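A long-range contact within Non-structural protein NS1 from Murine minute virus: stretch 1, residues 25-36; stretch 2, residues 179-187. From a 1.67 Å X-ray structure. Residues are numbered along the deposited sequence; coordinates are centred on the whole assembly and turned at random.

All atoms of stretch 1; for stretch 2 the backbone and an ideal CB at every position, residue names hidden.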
# COMPACT_ATOMS: atom_id res chain seq x y z
N VAL A 25 13.00 8.64 0.80
CA VAL A 25 11.71 8.27 1.41
C VAL A 25 11.84 6.93 2.12
O VAL A 25 12.70 6.12 1.78
CB VAL A 25 10.55 8.17 0.37
CG1 VAL A 25 10.25 9.52 -0.28
CG2 VAL A 25 10.86 7.13 -0.69
N PHE A 26 10.98 6.69 3.11
CA PHE A 26 10.89 5.37 3.71
C PHE A 26 10.20 4.39 2.75
O PHE A 26 9.38 4.79 1.92
CB PHE A 26 10.08 5.38 5.00
CG PHE A 26 10.66 6.23 6.11
CD1 PHE A 26 12.00 6.18 6.43
CD2 PHE A 26 9.82 7.05 6.85
CE1 PHE A 26 12.50 6.96 7.48
CE2 PHE A 26 10.32 7.83 7.88
CZ PHE A 26 11.67 7.79 8.19
N SER A 27 10.50 3.11 2.92
CA SER A 27 9.81 2.06 2.21
C SER A 27 9.16 1.13 3.21
O SER A 27 9.84 0.54 4.06
CB SER A 27 10.79 1.29 1.31
OG SER A 27 10.20 0.09 0.81
N PHE A 28 7.83 1.04 3.16
CA PHE A 28 7.06 0.13 4.02
C PHE A 28 6.31 -0.91 3.20
O PHE A 28 5.99 -0.69 2.04
CB PHE A 28 6.02 0.89 4.86
CG PHE A 28 6.59 1.92 5.78
CD1 PHE A 28 7.15 1.55 6.99
CD2 PHE A 28 6.54 3.27 5.45
CE1 PHE A 28 7.66 2.49 7.85
CE2 PHE A 28 7.05 4.23 6.32
CZ PHE A 28 7.63 3.83 7.51
N VAL A 29 6.01 -2.05 3.82
CA VAL A 29 5.03 -2.97 3.26
C VAL A 29 3.96 -3.25 4.31
O VAL A 29 4.27 -3.57 5.46
CB VAL A 29 5.67 -4.30 2.80
CG1 VAL A 29 4.61 -5.25 2.31
CG2 VAL A 29 6.67 -4.03 1.69
N PHE A 30 2.71 -3.06 3.91
CA PHE A 30 1.55 -3.40 4.73
C PHE A 30 1.10 -4.77 4.28
O PHE A 30 0.94 -5.02 3.07
CB PHE A 30 0.43 -2.38 4.55
CG PHE A 30 0.67 -1.04 5.24
CD1 PHE A 30 1.63 -0.15 4.76
CD2 PHE A 30 -0.10 -0.68 6.34
CE1 PHE A 30 1.83 1.08 5.39
CE2 PHE A 30 0.09 0.55 6.97
CZ PHE A 30 1.05 1.43 6.50
N LYS A 31 0.90 -5.67 5.23
CA LYS A 31 0.45 -7.01 4.83
C LYS A 31 -0.46 -7.62 5.87
O LYS A 31 -0.78 -6.99 6.88
CB LYS A 31 1.66 -7.92 4.60
CG LYS A 31 2.46 -8.18 5.84
CD LYS A 31 3.77 -8.88 5.48
CE LYS A 31 4.70 -8.95 6.66
NZ LYS A 31 6.05 -9.46 6.23
N ASN A 32 -0.89 -8.84 5.62
CA ASN A 32 -1.49 -9.64 6.68
C ASN A 32 -1.04 -11.07 6.47
O ASN A 32 -0.42 -11.40 5.46
CB ASN A 32 -3.01 -9.50 6.75
CG ASN A 32 -3.73 -9.86 5.46
OD1 ASN A 32 -3.27 -10.69 4.68
ND2 ASN A 32 -4.90 -9.27 5.26
N GLU A 33 -1.28 -11.89 7.48
CA GLU A 33 -0.90 -13.30 7.43
C GLU A 33 -2.10 -14.08 7.89
O GLU A 33 -2.96 -13.54 8.59
CB GLU A 33 0.31 -13.58 8.32
CG GLU A 33 1.56 -12.86 7.85
CD GLU A 33 2.73 -13.01 8.78
OE1 GLU A 33 2.59 -13.73 9.80
OE2 GLU A 33 3.80 -12.41 8.49
N ASN A 34 -2.19 -15.33 7.47
CA ASN A 34 -3.32 -16.17 7.83
C ASN A 34 -3.31 -16.53 9.29
O ASN A 34 -2.25 -16.77 9.87
CB ASN A 34 -3.30 -17.42 6.97
CG ASN A 34 -3.44 -17.11 5.51
OD1 ASN A 34 -4.24 -16.25 5.13
ND2 ASN A 34 -2.66 -17.80 4.68
N VAL A 35 -4.50 -16.53 9.91
CA VAL A 35 -4.60 -16.78 11.33
C VAL A 35 -5.75 -17.74 11.58
O VAL A 35 -6.81 -17.61 10.98
CB VAL A 35 -4.83 -15.48 12.14
CG1 VAL A 35 -4.98 -15.78 13.62
CG2 VAL A 35 -3.68 -14.52 11.92
N GLN A 36 -5.53 -18.72 12.45
CA GLN A 36 -6.64 -19.53 12.92
C GLN A 36 -6.76 -19.40 14.43
O GLN A 36 -5.83 -19.73 15.16
CB GLN A 36 -6.50 -20.99 12.53
CG GLN A 36 -7.79 -21.75 12.84
CD GLN A 36 -7.65 -23.23 12.69
OE1 GLN A 36 -7.22 -23.92 13.62
NE2 GLN A 36 -8.01 -23.75 11.52
N UNK A 179 2.98 -8.19 16.92
CA UNK A 179 4.14 -9.00 17.25
C UNK A 179 4.82 -9.55 16.00
O UNK A 179 6.04 -9.64 15.93
CB UNK A 179 3.73 -10.15 18.17
N UNK A 180 4.01 -9.90 15.00
CA UNK A 180 4.52 -10.46 13.76
C UNK A 180 4.77 -9.41 12.68
O UNK A 180 4.98 -9.76 11.52
CB UNK A 180 3.54 -11.51 13.23
N UNK A 181 4.74 -8.14 13.08
CA UNK A 181 5.11 -7.02 12.23
C UNK A 181 4.42 -7.05 10.87
O UNK A 181 5.07 -7.23 9.83
CB UNK A 181 6.63 -7.00 12.03
N UNK A 182 3.10 -6.87 10.89
CA UNK A 182 2.35 -6.82 9.65
C UNK A 182 2.54 -5.48 8.92
O UNK A 182 1.95 -5.27 7.85
CB UNK A 182 0.87 -7.06 9.93
N UNK A 183 3.32 -4.57 9.51
CA UNK A 183 3.91 -3.50 8.71
C UNK A 183 5.42 -3.66 8.80
O UNK A 183 5.96 -3.64 9.90
CB UNK A 183 3.46 -2.12 9.19
N UNK A 184 6.08 -3.82 7.65
CA UNK A 184 7.54 -3.94 7.65
C UNK A 184 8.18 -2.65 7.13
O UNK A 184 7.56 -1.89 6.39
CB UNK A 184 7.98 -5.13 6.80
N UNK A 185 9.44 -2.43 7.52
CA UNK A 185 10.24 -1.28 7.11
C UNK A 185 11.51 -1.78 6.43
O UNK A 185 12.18 -2.67 6.96
CB UNK A 185 10.58 -0.39 8.31
N UNK A 186 11.84 -1.23 5.27
CA UNK A 186 13.06 -1.62 4.57
C UNK A 186 14.29 -1.21 5.37
O UNK A 186 14.42 -0.06 5.78
CB UNK A 186 13.10 -1.00 3.17
N UNK A 187 15.20 -2.17 5.57
CA UNK A 187 16.45 -1.89 6.27
C UNK A 187 17.59 -2.41 5.42
O UNK A 187 17.36 -3.16 4.48
CB UNK A 187 16.47 -2.52 7.66

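Stretch 2 runs antiparallel to the strand of stretch 1, and backbone hydrogen bonds set the register. The N of 184 donates to Val 29 O (2.9 Å) and Val 29 N to the O of 184 (3.0 Å).

Position 179 is helical and has nothing of stretch 1 near its CB. Almost any residue would suit. It is Asp 179.

Position 180 leaves the helix, and its CB points toward stretch 1, 4.2 Å from Glu 33 OE1. A polar or basic side chain would suit the carboxylate. The residue is Asn 180. Water 4 links the two side chains, at 2.8 Å from Glu 33 OE1 and 3.0 Å from Asn 180 OD1.

Position 181 has phi/psi of 50/67, a left-handed conformation that Gly, Asn or Asp adopts most readily. Its CB meets nothing of stretch 1. The residue is Glu 181, with its side chain at least 6.0 Å from stretch 1. Its backbone takes part instead: water 2 bridges Lys 31 NZ and Glu 181 O, 2.8 Å from each.

Position 182 has its CB sideways, 3.5 Å from Lys 31 O. The backbone of Asn 32 and Glu 33 lies beyond, offering a surface for a long or flat side chain. Leu, Met or an aromatic could use it. The residue is Trp 182, whose covered area is the largest here. Asn 32 CA lies over its six-membered ring, 3.8 Å from the centroid, in a CH-pi contact. Val 35 CG2 meets the ring edge, 3.9 Å from Trp 182 CZ2.

Position 183 pairs with Phe 30, and its CB is on the same sheet face as Phe 28 and Phe 30. Val, Ile or Leu would suit these rings. It is Val 183. Its CG2 sits over the Phe 30 ring face, 3.8 Å from Phe 30 CD2, and its CG1 is 4.1 Å from Phe 28 CD1.

Position 184 shares the other face with Val 29, and its CB is 4.8 Å from Lys 31 NZ. Thr, Val or an acidic residue could fit. It is Thr 184. Its CG2 lies 3.5 Å from Lys 31 NZ.

Position 185 returns to the Phe 28 face, with its CB 4.1 Å from Phe 28 CE1. An aliphatic or aromatic would suit. It is Leu 185, with CD1 3.6 Å from Phe 28 CE1.

Position 186 points toward Ser 27; many residues would fit. Leu 186 CB is 3.8 Å from Ser 27 CB.

Position 187 points away, leaving the choice open. It is Thr 187.

Stretch 2 179-187: DNEWVTLLT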
# COMPACT_ATOMS: atom_id res chain seq x y z
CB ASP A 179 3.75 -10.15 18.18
CG ASP A 179 3.39 -9.67 19.57
OD1 ASP A 179 3.93 -8.63 20.00
OD2 ASP A 179 2.55 -10.33 20.24
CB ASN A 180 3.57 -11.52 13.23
CG ASN A 180 3.67 -12.82 13.99
OD1 ASN A 180 4.54 -13.65 13.73
ND2 ASN A 180 2.78 -13.02 14.95
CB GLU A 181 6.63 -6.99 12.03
CG GLU A 181 7.38 -6.72 13.32
CD GLU A 181 8.83 -6.31 13.08
OE1 GLU A 181 9.39 -6.62 12.00
OE2 GLU A 181 9.40 -5.68 13.98
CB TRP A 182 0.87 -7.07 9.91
CG TRP A 182 0.56 -8.51 10.24
CD1 TRP A 182 1.45 -9.52 10.50
CD2 TRP A 182 -0.74 -9.11 10.33
NE1 TRP A 182 0.78 -10.70 10.76
CE2 TRP A 182 -0.57 -10.47 10.66
CE3 TRP A 182 -2.04 -8.62 10.16
CZ2 TRP A 182 -1.64 -11.34 10.82
CZ3 TRP A 182 -3.11 -9.48 10.33
CH2 TRP A 182 -2.90 -10.83 10.66
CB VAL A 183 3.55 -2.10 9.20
CG1 VAL A 183 4.23 -1.07 8.32
CG2 VAL A 183 2.02 -1.89 9.19
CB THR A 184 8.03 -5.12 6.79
OG1 THR A 184 7.67 -4.93 5.42
CG2 THR A 184 7.44 -6.43 7.28
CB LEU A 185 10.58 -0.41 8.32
CG LEU A 185 11.67 0.64 8.14
CD1 LEU A 185 11.16 1.82 7.33
CD2 LEU A 185 12.18 1.06 9.52
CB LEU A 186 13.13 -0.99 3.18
CG LEU A 186 14.34 -1.48 2.36
CD1 LEU A 186 14.14 -2.94 1.98
CD2 LEU A 186 14.55 -0.62 1.12
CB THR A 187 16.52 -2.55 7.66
OG1 THR A 187 16.30 -3.97 7.53
CG2 THR A 187 15.48 -1.96 8.60
O HOH W 1 12.82 2.41 4.55
O HOH W 2 6.85 -9.25 8.94
O HOH W 3 5.80 -11.61 9.77
O HOH W 4 5.13 -13.98 10.84
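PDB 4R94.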